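Local atomic coordinates of ABC-type phosphate transport system, periplasmic component (Lactobacillus brevis, PDB entry 4ECF), a protein that binds phosphate and probably delivers it, as the solute-binding component of a PstSACB-type ABC transporter, for import across the cytoplasmic membrane. Residues A[84-89]-A[180-185]; A[124-128]-A[154-159]; A[133-137]-A[171-175]; A[194-199]-A[243-249]; A[204-208]-A[248-252]. All blocks are in the same frame, centred on the assembly; numbering follows the deposited sequence.

Interaction 1 of 5, residues A[84-89]-A[180-185]; sequences TPIVNK and KTVQAL. With EDO (1,2-ethanediol), chain K.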
# COMPACT_ATOMS: atom_id res chain seq x y z
N THR A 84 7.27 -1.58 2.87
CA THR A 84 8.63 -2.03 3.17
C THR A 84 9.30 -2.69 1.95
O THR A 84 8.65 -3.39 1.18
CB THR A 84 8.69 -2.99 4.34
OG1 THR A 84 10.06 -3.32 4.64
CG2 THR A 84 7.94 -4.28 4.09
N PRO A 85 10.59 -2.41 1.76
CA PRO A 85 11.33 -3.28 0.83
C PRO A 85 11.33 -4.70 1.34
O PRO A 85 11.28 -4.96 2.56
CB PRO A 85 12.75 -2.72 0.86
CG PRO A 85 12.75 -1.52 1.71
CD PRO A 85 11.48 -1.50 2.49
N ILE A 86 11.29 -5.65 0.39
CA ILE A 86 11.42 -7.05 0.69
C ILE A 86 12.43 -7.67 -0.24
O ILE A 86 12.59 -7.25 -1.37
CB ILE A 86 10.07 -7.82 0.54
CG1 ILE A 86 9.39 -7.58 -0.83
CG2 ILE A 86 9.08 -7.43 1.67
CD1 ILE A 86 8.36 -8.65 -1.18
N VAL A 87 13.17 -8.64 0.28
CA VAL A 87 14.17 -9.33 -0.49
C VAL A 87 14.03 -10.84 -0.38
O VAL A 87 13.44 -11.36 0.55
CB VAL A 87 15.60 -8.93 -0.08
CG1 VAL A 87 15.84 -7.44 -0.29
CG2 VAL A 87 15.90 -9.35 1.35
N ASN A 88 14.59 -11.53 -1.37
CA ASN A 88 14.70 -12.97 -1.31
C ASN A 88 15.56 -13.31 -0.10
O ASN A 88 16.51 -12.60 0.22
CB ASN A 88 15.33 -13.46 -2.61
CG ASN A 88 15.53 -14.97 -2.62
OD1 ASN A 88 16.57 -15.46 -2.18
ND2 ASN A 88 14.56 -15.70 -3.13
N LYS A 89 15.19 -14.35 0.63
CA LYS A 89 15.83 -14.63 1.92
C LYS A 89 17.32 -14.99 1.86
O LYS A 89 18.00 -14.99 2.88
CB LYS A 89 15.03 -15.73 2.65
CG LYS A 89 13.67 -15.27 3.11
CD LYS A 89 12.95 -16.29 3.99
CE LYS A 89 12.78 -17.64 3.30
NZ LYS A 89 12.09 -18.63 4.17
N LYS A 180 6.81 -15.27 6.06
CA LYS A 180 8.03 -16.07 6.19
C LYS A 180 8.72 -16.40 4.88
O LYS A 180 9.88 -16.84 4.89
CB LYS A 180 7.72 -17.39 6.91
CG LYS A 180 7.40 -17.26 8.39
CD LYS A 180 7.23 -18.62 9.06
CE LYS A 180 5.95 -19.33 8.65
NZ LYS A 180 4.73 -18.60 9.11
N THR A 181 8.04 -16.22 3.74
CA THR A 181 8.66 -16.53 2.45
C THR A 181 9.62 -15.44 1.95
O THR A 181 10.40 -15.68 1.04
CB THR A 181 7.59 -16.77 1.36
OG1 THR A 181 6.87 -15.57 1.12
CG2 THR A 181 6.60 -17.89 1.78
N VAL A 182 9.54 -14.25 2.56
CA VAL A 182 10.41 -13.12 2.19
C VAL A 182 10.99 -12.42 3.43
O VAL A 182 10.56 -12.69 4.55
CB VAL A 182 9.65 -12.09 1.31
CG1 VAL A 182 9.18 -12.74 0.00
CG2 VAL A 182 8.46 -11.50 2.07
N GLN A 183 11.97 -11.54 3.20
CA GLN A 183 12.64 -10.80 4.26
C GLN A 183 12.40 -9.31 4.08
O GLN A 183 12.81 -8.76 3.06
CB GLN A 183 14.14 -11.14 4.26
CG GLN A 183 15.03 -10.21 5.09
CD GLN A 183 14.96 -10.52 6.56
OE1 GLN A 183 15.41 -11.57 6.98
NE2 GLN A 183 14.39 -9.59 7.37
N ALA A 184 11.73 -8.67 5.03
CA ALA A 184 11.62 -7.20 5.07
C ALA A 184 12.94 -6.61 5.47
O ALA A 184 13.60 -7.08 6.39
CB ALA A 184 10.55 -6.72 6.07
N LEU A 185 13.34 -5.55 4.79
CA LEU A 185 14.52 -4.81 5.18
C LEU A 185 14.24 -3.67 6.12
O LEU A 185 13.28 -2.89 5.93
CB LEU A 185 15.21 -4.22 3.93
CG LEU A 185 15.73 -5.19 2.89
CD1 LEU A 185 16.38 -4.46 1.72
CD2 LEU A 185 16.69 -6.25 3.44
C1 EDO K . 16.27 -19.10 -4.31
O1 EDO K . 17.04 -18.14 -3.57
C2 EDO K . 15.23 -19.77 -3.42
O2 EDO K . 14.45 -18.76 -2.77
O HOH W 1 12.94 -15.96 -0.21
O HOH W 2 16.43 -13.82 5.40
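Backbone hydrogen bonds join Val87 and Gln183 into an antiparallel hydrogen-bonded pair: Val87 N gives to Gln183 O at 2.8 Å, and Gln183 N returns a bond to Val87 O at 3.0 Å that lies in the carbonyl plane. Further along, Leu185 N reaches Pro85 O. That oxygen also accepts from Thr84 OG1, the two donors arriving from opposite faces of its plane. Ile86 and Ala184 form the intervening non-hydrogen-bonded pair, where Ile86 CA lies 3.2 Å from Gln183 O in a CA-H...O contact.

Apolar contacts line both faces of the pairing. Leu185 meets Val87 at about a right angle, its CD1 3.6 Å from Val87 CG1, while CD2 faces Val87 CG2. Beside Ala184, Ile86 CG2 touches Val182 CG2, and Val163 of helix 156-165 packs on both residues.

The lysine and two waters bridge the outer end. Lys89 is bent at its third torsion (chi3 -57°), which brings its tail over to the 180-181 backbone, where NZ donates to Lys180 O at 2.9 Å. One water bridges Lys89 N and Thr181 O; a second links Lys89 O with Gln183 OE1. Main-chain bonds and apolar branches thus join strand 183-187 to the edge of strand 73-87, while at the exposed end the lysine ammonium is met by a neutral carbonyl, a hydrogen bond and not a salt bridge.

Interaction 2 of 5, residues A[124-128]-A[154-159]; sequences LINRA and DSSGMV. With PO4 (phosphate ion), chain B.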
# COMPACT_ATOMS: atom_id res chain seq x y z
N LEU A 124 15.84 -6.53 -9.78
CA LEU A 124 14.80 -5.59 -9.38
C LEU A 124 13.46 -6.11 -9.85
O LEU A 124 13.30 -6.55 -11.01
CB LEU A 124 15.06 -4.19 -9.99
CG LEU A 124 16.38 -3.52 -9.60
CD1 LEU A 124 16.52 -2.21 -10.38
CD2 LEU A 124 16.51 -3.32 -8.10
N ILE A 125 12.49 -6.06 -8.94
CA ILE A 125 11.10 -6.35 -9.27
C ILE A 125 10.27 -5.11 -8.95
O ILE A 125 10.32 -4.61 -7.84
CB ILE A 125 10.58 -7.58 -8.48
CG1 ILE A 125 11.51 -8.79 -8.67
CG2 ILE A 125 9.14 -7.89 -8.86
CD1 ILE A 125 11.47 -9.40 -10.03
N ASN A 126 9.55 -4.59 -9.93
CA ASN A 126 8.75 -3.38 -9.73
C ASN A 126 7.28 -3.69 -9.89
O ASN A 126 6.89 -4.71 -10.48
CB ASN A 126 9.15 -2.30 -10.75
CG ASN A 126 10.34 -1.50 -10.30
OD1 ASN A 126 11.33 -1.42 -11.00
ND2 ASN A 126 10.23 -0.87 -9.15
N ARG A 127 6.44 -2.80 -9.34
CA ARG A 127 5.08 -2.78 -9.76
C ARG A 127 4.94 -1.90 -10.99
O ARG A 127 5.80 -1.05 -11.27
CB ARG A 127 4.19 -2.25 -8.62
CG ARG A 127 4.13 -3.14 -7.40
CD ARG A 127 3.17 -4.34 -7.54
NE ARG A 127 1.87 -3.86 -7.99
CZ ARG A 127 0.99 -3.29 -7.19
NH1 ARG A 127 1.23 -3.18 -5.89
NH2 ARG A 127 -0.12 -2.81 -7.69
N ALA A 128 3.82 -2.05 -11.68
CA ALA A 128 3.47 -1.19 -12.79
C ALA A 128 3.11 0.22 -12.37
O ALA A 128 2.64 0.46 -11.25
CB ALA A 128 2.34 -1.80 -13.60
N ASP A 154 1.76 -7.29 -11.38
CA ASP A 154 0.53 -6.50 -11.41
C ASP A 154 -0.09 -6.32 -10.04
O ASP A 154 -1.06 -5.60 -9.93
CB ASP A 154 -0.52 -7.13 -12.36
CG ASP A 154 -0.19 -6.95 -13.84
OD1 ASP A 154 0.69 -6.13 -14.20
OD2 ASP A 154 -0.84 -7.65 -14.65
N SER A 155 0.46 -6.96 -9.00
CA SER A 155 -0.14 -6.82 -7.66
C SER A 155 0.89 -7.00 -6.56
O SER A 155 1.93 -7.61 -6.78
CB SER A 155 -1.25 -7.89 -7.44
OG SER A 155 -0.70 -9.19 -7.43
N SER A 156 0.49 -6.62 -5.35
CA SER A 156 1.26 -6.88 -4.14
C SER A 156 1.55 -8.38 -3.97
O SER A 156 2.66 -8.78 -3.66
CB SER A 156 0.48 -6.38 -2.91
OG SER A 156 0.25 -4.99 -2.93
N GLY A 157 0.53 -9.22 -4.14
CA GLY A 157 0.69 -10.66 -3.97
C GLY A 157 1.66 -11.30 -4.95
O GLY A 157 2.44 -12.14 -4.55
N MSE A 158 1.63 -10.85 -6.20
CA MSE A 158 2.57 -11.36 -7.21
C MSE A 158 4.01 -10.88 -6.97
O MSE A 158 4.94 -11.65 -7.18
CB MSE A 158 2.07 -11.05 -8.61
CG MSE A 158 0.78 -11.78 -8.93
SE MSE A 158 0.08 -11.33 -10.69
CE MSE A 158 -0.69 -9.59 -10.43
N VAL A 159 4.20 -9.64 -6.53
CA VAL A 159 5.52 -9.14 -6.14
C VAL A 159 6.06 -10.06 -5.01
O VAL A 159 7.18 -10.56 -5.08
CB VAL A 159 5.47 -7.66 -5.69
CG1 VAL A 159 6.63 -7.37 -4.74
CG2 VAL A 159 5.49 -6.70 -6.91
P PO4 B . -1.36 -0.71 -5.07
O1 PO4 B . 0.16 -0.71 -5.07
O2 PO4 B . -1.95 0.51 -5.67
O3 PO4 B . -1.94 -1.96 -5.67
O4 PO4 B . -1.86 -0.77 -3.54
O HOH W 3 -1.28 -2.41 -10.38
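The guanidinium of Arg127 has the backbone of Ser155 and Ser156 over one face, Ser156 N standing 3.4 Å above the guanidinium plane toward its rim. At its edge, in plane, lie phosphate O3 and a water. Arg127 NH2 donates to phosphate O3 at 2.8 Å in a nearly straight bond (164°), whereas the bond from NH1 to phosphate O1 is weak and bent, its oxygen lying obliquely to the group. The edge water accepts from NH2 and donates to Asp154 O, tying the arginine to the chain just ahead of helix 156-165.

Two bends, at chi2 (-79°) and chi3 (-51°), fold the arginine back over this helix start. Its aliphatic part crosses Val159 at about a right angle, CD sitting 3.4 Å from Val159 CG2, and Ile125 CG2 adds a looser touch on the same methyl at 4.3 Å. The helix start is itself fixed by Ser155, the N-cap, whose OG accepts from Met158 N at 3.1 Å. An alanine in place of Arg127 would remove both guanidinium donors, so phosphate O3 is likely to lose a strong partner and the Val159 methyl its aliphatic cover.

Ser131, Gly132, Thr133, Thr12, Ala13 and Thr41 also hydrogen-bond the phosphate. A buried arginine at the end of a strand, joined by hydroxyls and backbone amides around the anion, is characteristic of the phosphate site of PstS-type periplasmic binding proteins.

Interaction 3 of 5, residues A[133-137]-A[171-175]; sequences TRATF and SYVAF. With PO4 (phosphate ion), chain B.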
# COMPACT_ATOMS: atom_id res chain seq x y z
N THR A 133 1.55 1.78 -4.15
CA THR A 133 2.76 1.28 -3.43
C THR A 133 4.02 1.83 -4.11
O THR A 133 4.93 2.37 -3.44
CB THR A 133 2.81 -0.24 -3.38
OG1 THR A 133 1.58 -0.75 -2.81
CG2 THR A 133 3.96 -0.64 -2.44
N ARG A 134 4.07 1.69 -5.42
CA ARG A 134 5.20 2.18 -6.15
C ARG A 134 5.38 3.72 -5.99
O ARG A 134 6.48 4.18 -5.73
CB ARG A 134 5.16 1.80 -7.62
CG ARG A 134 6.31 2.40 -8.43
CD ARG A 134 6.35 1.84 -9.82
NE ARG A 134 7.43 2.47 -10.57
CZ ARG A 134 7.86 2.03 -11.75
NH1 ARG A 134 7.32 0.97 -12.28
NH2 ARG A 134 8.85 2.66 -12.36
N ALA A 135 4.29 4.50 -6.13
CA ALA A 135 4.39 5.94 -5.97
C ALA A 135 4.92 6.34 -4.61
O ALA A 135 5.75 7.22 -4.47
CB ALA A 135 3.04 6.59 -6.26
N THR A 136 4.41 5.65 -3.58
CA THR A 136 4.78 5.97 -2.19
C THR A 136 6.23 5.61 -1.94
O THR A 136 6.99 6.36 -1.32
CB THR A 136 3.83 5.25 -1.19
OG1 THR A 136 2.49 5.71 -1.45
CG2 THR A 136 4.19 5.65 0.22
N PHE A 137 6.64 4.49 -2.53
CA PHE A 137 7.99 3.97 -2.34
C PHE A 137 9.01 4.91 -3.03
O PHE A 137 10.03 5.30 -2.43
CB PHE A 137 8.11 2.53 -2.85
CG PHE A 137 9.48 1.92 -2.65
CD1 PHE A 137 9.89 1.54 -1.39
CD2 PHE A 137 10.36 1.73 -3.73
CE1 PHE A 137 11.13 0.95 -1.18
CE2 PHE A 137 11.62 1.17 -3.51
CZ PHE A 137 11.99 0.76 -2.25
N SER A 171 12.03 -6.07 -4.02
CA SER A 171 10.83 -5.30 -4.39
C SER A 171 10.33 -4.56 -3.15
O SER A 171 11.08 -4.33 -2.19
CB SER A 171 9.74 -6.17 -4.99
OG SER A 171 8.78 -5.37 -5.67
N TYR A 172 9.09 -4.14 -3.24
CA TYR A 172 8.45 -3.39 -2.15
C TYR A 172 7.02 -3.85 -2.04
O TYR A 172 6.37 -4.10 -3.05
CB TYR A 172 8.58 -1.89 -2.43
CG TYR A 172 8.37 -1.52 -3.86
CD1 TYR A 172 7.11 -1.35 -4.37
CD2 TYR A 172 9.45 -1.46 -4.76
CE1 TYR A 172 6.90 -1.04 -5.70
CE2 TYR A 172 9.26 -1.15 -6.09
CZ TYR A 172 7.96 -0.94 -6.57
OH TYR A 172 7.77 -0.63 -7.91
N VAL A 173 6.48 -3.87 -0.80
CA VAL A 173 5.15 -4.33 -0.55
C VAL A 173 4.62 -3.75 0.76
O VAL A 173 5.39 -3.41 1.67
CB VAL A 173 5.06 -5.88 -0.52
CG1 VAL A 173 5.59 -6.47 0.80
CG2 VAL A 173 3.69 -6.35 -0.96
N ALA A 174 3.32 -3.60 0.78
CA ALA A 174 2.61 -3.18 2.02
C ALA A 174 2.92 -4.14 3.18
O ALA A 174 3.03 -5.34 2.99
CB ALA A 174 1.10 -3.10 1.75
N PHE A 175 3.00 -3.62 4.42
CA PHE A 175 3.33 -4.41 5.61
C PHE A 175 2.54 -5.74 5.80
O PHE A 175 3.14 -6.79 6.12
CB PHE A 175 3.12 -3.55 6.88
CG PHE A 175 4.22 -2.55 7.21
CD1 PHE A 175 5.23 -2.21 6.32
CD2 PHE A 175 4.16 -1.88 8.41
CE1 PHE A 175 6.19 -1.26 6.68
CE2 PHE A 175 5.14 -0.94 8.77
CZ PHE A 175 6.12 -0.63 7.89
P PO4 B . -1.36 -0.71 -5.07
O1 PO4 B . 0.16 -0.71 -5.07
O2 PO4 B . -1.95 0.51 -5.67
O3 PO4 B . -1.94 -1.96 -5.67
O4 PO4 B . -1.86 -0.77 -3.54
O HOH W 4 2.01 -3.34 -1.76
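Phe137 and Tyr172 form the tight part of this contact, an offset stack with ring centroids 4.6 Å apart and planes inclined by 19°. The overlap is partial: Tyr172 CD2 lies over one face of the phenylalanine ring, 3.5 Å from Phe137 CD2, and Tyr172 CB makes a CH-pi contact 3.9 Å from the Phe137 centroid. Tyr172 reaches the helix because its CG lies between the backbone N and the carbonyl carbon (chi1 40°). Further along the ring, Thr133 CG2 comes in at the edge, 3.8 Å from Tyr172 CD1. The extended Arg134 passes the phenol end, its CG 3.4 Å from Tyr172 OH. That hydroxyl is hydrogen-bonded to Asn126 ND2 and to Arg127 N, while Arg134 hydrogen-bonds Arg127 O through NH1 and makes a salt bridge from NE to Glu138. A leucine in place of Tyr172 would probably leave Phe137 without its stacking partner and Arg127 N without its hydroxyl.

The side toward the phosphate is looser, with one water between the segments. It donates to Thr133 OG1 and accepts from Ala174 N. Thr133 also holds the phosphate, giving phosphate O1 bonds from its backbone N at 3.0 Å and from its OG1 at 2.7 Å.

The axis of 133-137 runs at 110° to that of 171-174, 8.8 Å away at closest approach. Strand 73-87 pairs with strand 169-174 and sends Ile83 against Thr133, helix 156-165 touches Ser171 and Val173, and Phe105 of helix 98-105 meets the Phe137 ring edge-to-face.

Interaction 4 of 5, residues A[194-199]-A[243-249]; sequences EVNVTT and LSPDQML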
# COMPACT_ATOMS: atom_id res chain seq x y z
N GLU A 194 5.02 -0.85 13.20
CA GLU A 194 3.89 0.04 13.42
C GLU A 194 4.31 1.27 14.20
O GLU A 194 4.02 2.38 13.80
CB GLU A 194 2.80 -0.70 14.23
CG GLU A 194 1.74 0.24 14.82
CD GLU A 194 0.78 -0.43 15.81
OE1 GLU A 194 1.22 -0.80 16.93
OE2 GLU A 194 -0.42 -0.52 15.46
N VAL A 195 5.05 1.09 15.29
CA VAL A 195 5.45 2.23 16.11
C VAL A 195 6.27 3.21 15.31
O VAL A 195 6.10 4.43 15.40
CB VAL A 195 6.17 1.80 17.43
CG1 VAL A 195 7.45 1.04 17.17
CG2 VAL A 195 6.40 3.00 18.34
N ASN A 196 7.18 2.68 14.48
CA ASN A 196 8.01 3.59 13.71
C ASN A 196 7.21 4.37 12.64
O ASN A 196 7.59 5.45 12.25
CB ASN A 196 9.17 2.83 13.09
CG ASN A 196 10.27 2.47 14.11
OD1 ASN A 196 10.38 3.08 15.17
ND2 ASN A 196 11.09 1.49 13.76
N VAL A 197 6.12 3.80 12.12
CA VAL A 197 5.26 4.55 11.18
C VAL A 197 4.55 5.67 11.96
O VAL A 197 4.49 6.82 11.49
CB VAL A 197 4.22 3.62 10.52
CG1 VAL A 197 3.18 4.45 9.76
CG2 VAL A 197 4.88 2.62 9.57
N THR A 198 4.08 5.37 13.18
CA THR A 198 3.32 6.38 13.92
C THR A 198 4.12 7.65 14.16
O THR A 198 3.55 8.73 14.23
CB THR A 198 2.76 5.86 15.25
OG1 THR A 198 3.82 5.65 16.19
CG2 THR A 198 1.89 4.62 15.07
N THR A 199 5.43 7.53 14.35
CA THR A 199 6.28 8.68 14.60
C THR A 199 6.94 9.29 13.34
O THR A 199 7.71 10.28 13.43
CB THR A 199 7.42 8.26 15.54
OG1 THR A 199 8.21 7.26 14.87
CG2 THR A 199 6.88 7.70 16.87
N LEU A 243 -2.47 0.69 10.42
CA LEU A 243 -2.64 1.60 11.55
C LEU A 243 -3.98 2.29 11.41
O LEU A 243 -4.38 2.72 10.33
CB LEU A 243 -1.50 2.63 11.61
CG LEU A 243 -0.13 2.11 11.99
CD1 LEU A 243 0.56 1.40 10.84
CD2 LEU A 243 0.76 3.22 12.44
N SER A 244 -4.75 2.36 12.52
CA SER A 244 -5.88 3.25 12.57
C SER A 244 -5.33 4.67 12.56
O SER A 244 -4.34 4.94 13.22
CB SER A 244 -6.70 3.03 13.85
OG SER A 244 -7.68 4.04 13.92
N PRO A 245 -5.97 5.61 11.83
CA PRO A 245 -5.39 6.96 11.80
C PRO A 245 -5.20 7.65 13.16
O PRO A 245 -4.25 8.41 13.31
CB PRO A 245 -6.38 7.71 10.88
CG PRO A 245 -6.89 6.64 9.97
CD PRO A 245 -7.14 5.52 10.93
N ASP A 246 -6.03 7.34 14.15
CA ASP A 246 -5.86 7.88 15.50
C ASP A 246 -4.58 7.41 16.22
O ASP A 246 -4.25 7.97 17.25
CB ASP A 246 -7.02 7.43 16.39
CG ASP A 246 -6.99 5.93 16.63
OD1 ASP A 246 -7.42 5.19 15.73
OD2 ASP A 246 -6.51 5.48 17.70
N GLN A 247 -3.91 6.38 15.72
CA GLN A 247 -2.62 5.96 16.28
C GLN A 247 -1.47 6.88 15.82
O GLN A 247 -0.41 6.90 16.44
CB GLN A 247 -2.31 4.55 15.81
CG GLN A 247 -3.22 3.48 16.35
CD GLN A 247 -2.77 2.12 15.88
OE1 GLN A 247 -3.36 1.54 14.99
NE2 GLN A 247 -1.66 1.63 16.43
N MSE A 248 -1.66 7.61 14.73
CA MSE A 248 -0.61 8.46 14.18
C MSE A 248 -0.24 9.60 15.11
O MSE A 248 -1.11 10.24 15.71
CB MSE A 248 -1.01 9.02 12.79
CG MSE A 248 -1.15 7.96 11.65
SE MSE A 248 0.30 6.74 11.43
CE MSE A 248 1.36 7.88 10.54
N LEU A 249 1.06 9.81 15.26
CA LEU A 249 1.62 10.88 16.08
C LEU A 249 2.15 11.99 15.19
O LEU A 249 2.78 12.94 15.69
CB LEU A 249 2.70 10.33 17.01
CG LEU A 249 2.19 9.34 18.06
CD1 LEU A 249 3.37 8.78 18.83
CD2 LEU A 249 1.23 9.95 19.08
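Two hydrogen bonds cross between helix 194-198 and the loop 243-249. Gln247 NE2 donates to Glu194 OE2 at 2.7 Å, nearly straight at 169°; the carboxylate is met from above its plane, and the two flat groups stand almost perpendicular, their planes 89° apart. Glu194 is stretched out beyond CG, which carries its oxygen to the amide, and the other end of that amide is held as well, Gln247 OE1 accepting from Ser244 N. Leu249 N donates to Thr198 O at 2.9 Å, a backbone bond.

The loop holds a short 3-10 turn, 245-247, and follows helix 230-239. It carries the chain from that helix past helix 194-198 and on into strand 250-252 of the small two-stranded sheet.

Apolar contacts fill the interval between the two bonds. Leu243 CD2 rests on Val197 CG1 at 3.8 Å, and Leu243 CG faces the aliphatic Glu194 CG. Selenomethionine Met248, bent at chi2 (-50°) and chi3 (-79°), curls its tail toward Val197 and brings CE 4.0 Å from Val197 CG1. Thr198 and Leu249 lie side by side, pointing the same way. Val80 of strand 73-87 lies against Val197, Leu243 and Met248.

Interaction 5 of 5, residues A[204-208]-A[248-252]; sequences IWSYE and MLVER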
# COMPACT_ATOMS: atom_id res chain seq x y z
N ILE A 204 8.11 5.52 4.98
CA ILE A 204 7.41 4.95 3.79
C ILE A 204 6.05 4.37 4.22
O ILE A 204 5.96 3.24 4.68
CB ILE A 204 8.25 3.88 3.04
CG1 ILE A 204 9.76 4.18 3.05
CG2 ILE A 204 7.69 3.74 1.63
CD1 ILE A 204 10.56 3.09 2.35
N TRP A 205 4.99 5.18 4.03
CA TRP A 205 3.65 4.85 4.47
C TRP A 205 2.73 5.78 3.72
O TRP A 205 3.16 6.85 3.23
CB TRP A 205 3.45 4.96 5.98
CG TRP A 205 3.76 6.31 6.58
CD1 TRP A 205 4.92 6.70 7.22
CD2 TRP A 205 2.84 7.41 6.70
NE1 TRP A 205 4.80 7.98 7.68
CE2 TRP A 205 3.57 8.48 7.39
CE3 TRP A 205 1.53 7.65 6.26
CZ2 TRP A 205 2.98 9.70 7.67
CZ3 TRP A 205 0.96 8.90 6.57
CH2 TRP A 205 1.68 9.89 7.25
N SER A 206 1.47 5.41 3.63
CA SER A 206 0.47 6.33 3.08
C SER A 206 -0.87 6.16 3.77
O SER A 206 -1.10 5.17 4.45
CB SER A 206 0.29 6.16 1.57
OG SER A 206 -0.42 4.97 1.26
N TYR A 207 -1.78 7.10 3.52
CA TYR A 207 -3.15 6.98 3.95
C TYR A 207 -3.88 6.07 2.96
O TYR A 207 -3.55 6.05 1.77
CB TYR A 207 -3.86 8.35 4.03
CG TYR A 207 -3.23 9.30 5.03
CD1 TYR A 207 -3.44 9.17 6.40
CD2 TYR A 207 -2.41 10.34 4.59
CE1 TYR A 207 -2.84 10.05 7.32
CE2 TYR A 207 -1.81 11.21 5.50
CZ TYR A 207 -2.06 11.07 6.87
OH TYR A 207 -1.46 11.95 7.79
N GLU A 208 -4.80 5.29 3.49
CA GLU A 208 -5.71 4.42 2.71
C GLU A 208 -7.05 5.09 2.56
O GLU A 208 -7.65 5.55 3.55
CB GLU A 208 -5.89 3.08 3.40
CG GLU A 208 -4.60 2.26 3.52
CD GLU A 208 -4.13 1.68 2.21
OE1 GLU A 208 -3.94 2.45 1.22
OE2 GLU A 208 -3.93 0.45 2.20
N MSE A 248 -1.66 7.61 14.73
CA MSE A 248 -0.61 8.46 14.18
C MSE A 248 -0.24 9.60 15.11
O MSE A 248 -1.11 10.24 15.71
CB MSE A 248 -1.01 9.02 12.79
CG MSE A 248 -1.15 7.96 11.65
SE MSE A 248 0.30 6.74 11.43
CE MSE A 248 1.36 7.88 10.54
N LEU A 249 1.06 9.81 15.26
CA LEU A 249 1.62 10.88 16.08
C LEU A 249 2.15 11.99 15.19
O LEU A 249 2.78 12.94 15.69
CB LEU A 249 2.70 10.33 17.01
CG LEU A 249 2.19 9.34 18.06
CD1 LEU A 249 3.37 8.78 18.83
CD2 LEU A 249 1.23 9.95 19.08
N VAL A 250 1.95 11.84 13.89
CA VAL A 250 2.25 12.86 12.90
C VAL A 250 1.10 12.93 11.90
O VAL A 250 0.29 12.01 11.81
CB VAL A 250 3.56 12.59 12.13
CG1 VAL A 250 4.74 12.48 13.08
CG2 VAL A 250 3.45 11.32 11.31
N GLU A 251 1.04 14.05 11.17
CA GLU A 251 0.16 14.19 10.01
C GLU A 251 1.02 14.63 8.83
O GLU A 251 2.02 15.37 8.99
CB GLU A 251 -0.94 15.24 10.26
CG GLU A 251 -1.98 14.77 11.26
CD GLU A 251 -2.93 15.86 11.74
OE1 GLU A 251 -2.91 17.00 11.20
OE2 GLU A 251 -3.70 15.56 12.67
N ARG A 252 0.63 14.19 7.63
CA ARG A 252 1.36 14.54 6.43
C ARG A 252 0.46 15.19 5.35
O ARG A 252 -0.55 14.62 4.98
CB ARG A 252 2.11 13.31 5.86
CG ARG A 252 3.19 13.68 4.87
CD ARG A 252 3.92 12.44 4.34
NE ARG A 252 3.05 11.61 3.49
CZ ARG A 252 3.14 10.28 3.35
NH1 ARG A 252 4.03 9.58 4.04
NH2 ARG A 252 2.29 9.64 2.55
O HOH W 5 -1.78 11.33 10.16
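Arg252 lies flat on the indole of Trp205, with the guanidinium and ring planes 24° apart and CZ 4.1 Å from the centroid of the six-membered ring, 7° off its normal: a stacked cation-pi contact. The same guanidinium grips Trp205 O end-on with two nitrogens. Arg252 NH1 and NH2 both donate to that oxygen at 3.0 Å, and it lies in the guanidinium plane, which fixes the rotation of the group above the ring.

On the opposite face of the indole sits the selenomethionine methyl: Met248 CE is 3.8 Å from the centroid of the Trp205 six-membered ring, a CH-pi contact, with the selenium farther up in a Met-aromatic arrangement. Val250 CG2 adds an oblique touch at Trp205 CZ2.

Beside this sandwich, Tyr207 OH accepts from Arg252 N at 3.1 Å, and a water in the plane of the Tyr207 ring joins the hydroxyl to Val250 O, to which it donates.

In the next shell, Asn200 OD1 accepts from Trp205 NE1 and so anchors the indole edge. Arg252 has a second cation-pi partner in Phe140, while Arg77 lies against Tyr207. Strands 205-208 and 250-252 run at 78° to each other, with axes 9.3 Å apart, so side chains rather than strand pairing make the join. The arrangement joins the small antiparallel hairpin sheet 250-252/258-260, near the C-terminus, to strand 205-213 of the main mixed sheet in this periplasmic-binding-protein fold.

Interactions 1, 2, 3 and 5 all reach the large mixed sheet. Strand 73-87, used in interaction 1, borders strands 169-174 and 183-187 as well as strand 205-213 of interaction 5. Interactions 2 and 3, with centres about 9 Å apart, alternate along the chain, fall between the two segments of interaction 1, and converge on one phosphate ion. Interactions 4 and 5 come later in sequence. Their centres are about 7 Å apart and they share Met248 and Leu249, on the far side of the chain's centre from interaction 2. Interaction 3 thus touches both the phosphate and, by packing, the contacts of the C-terminal region (Phe175 on Val197, Thr136 on Trp205 and Ser206).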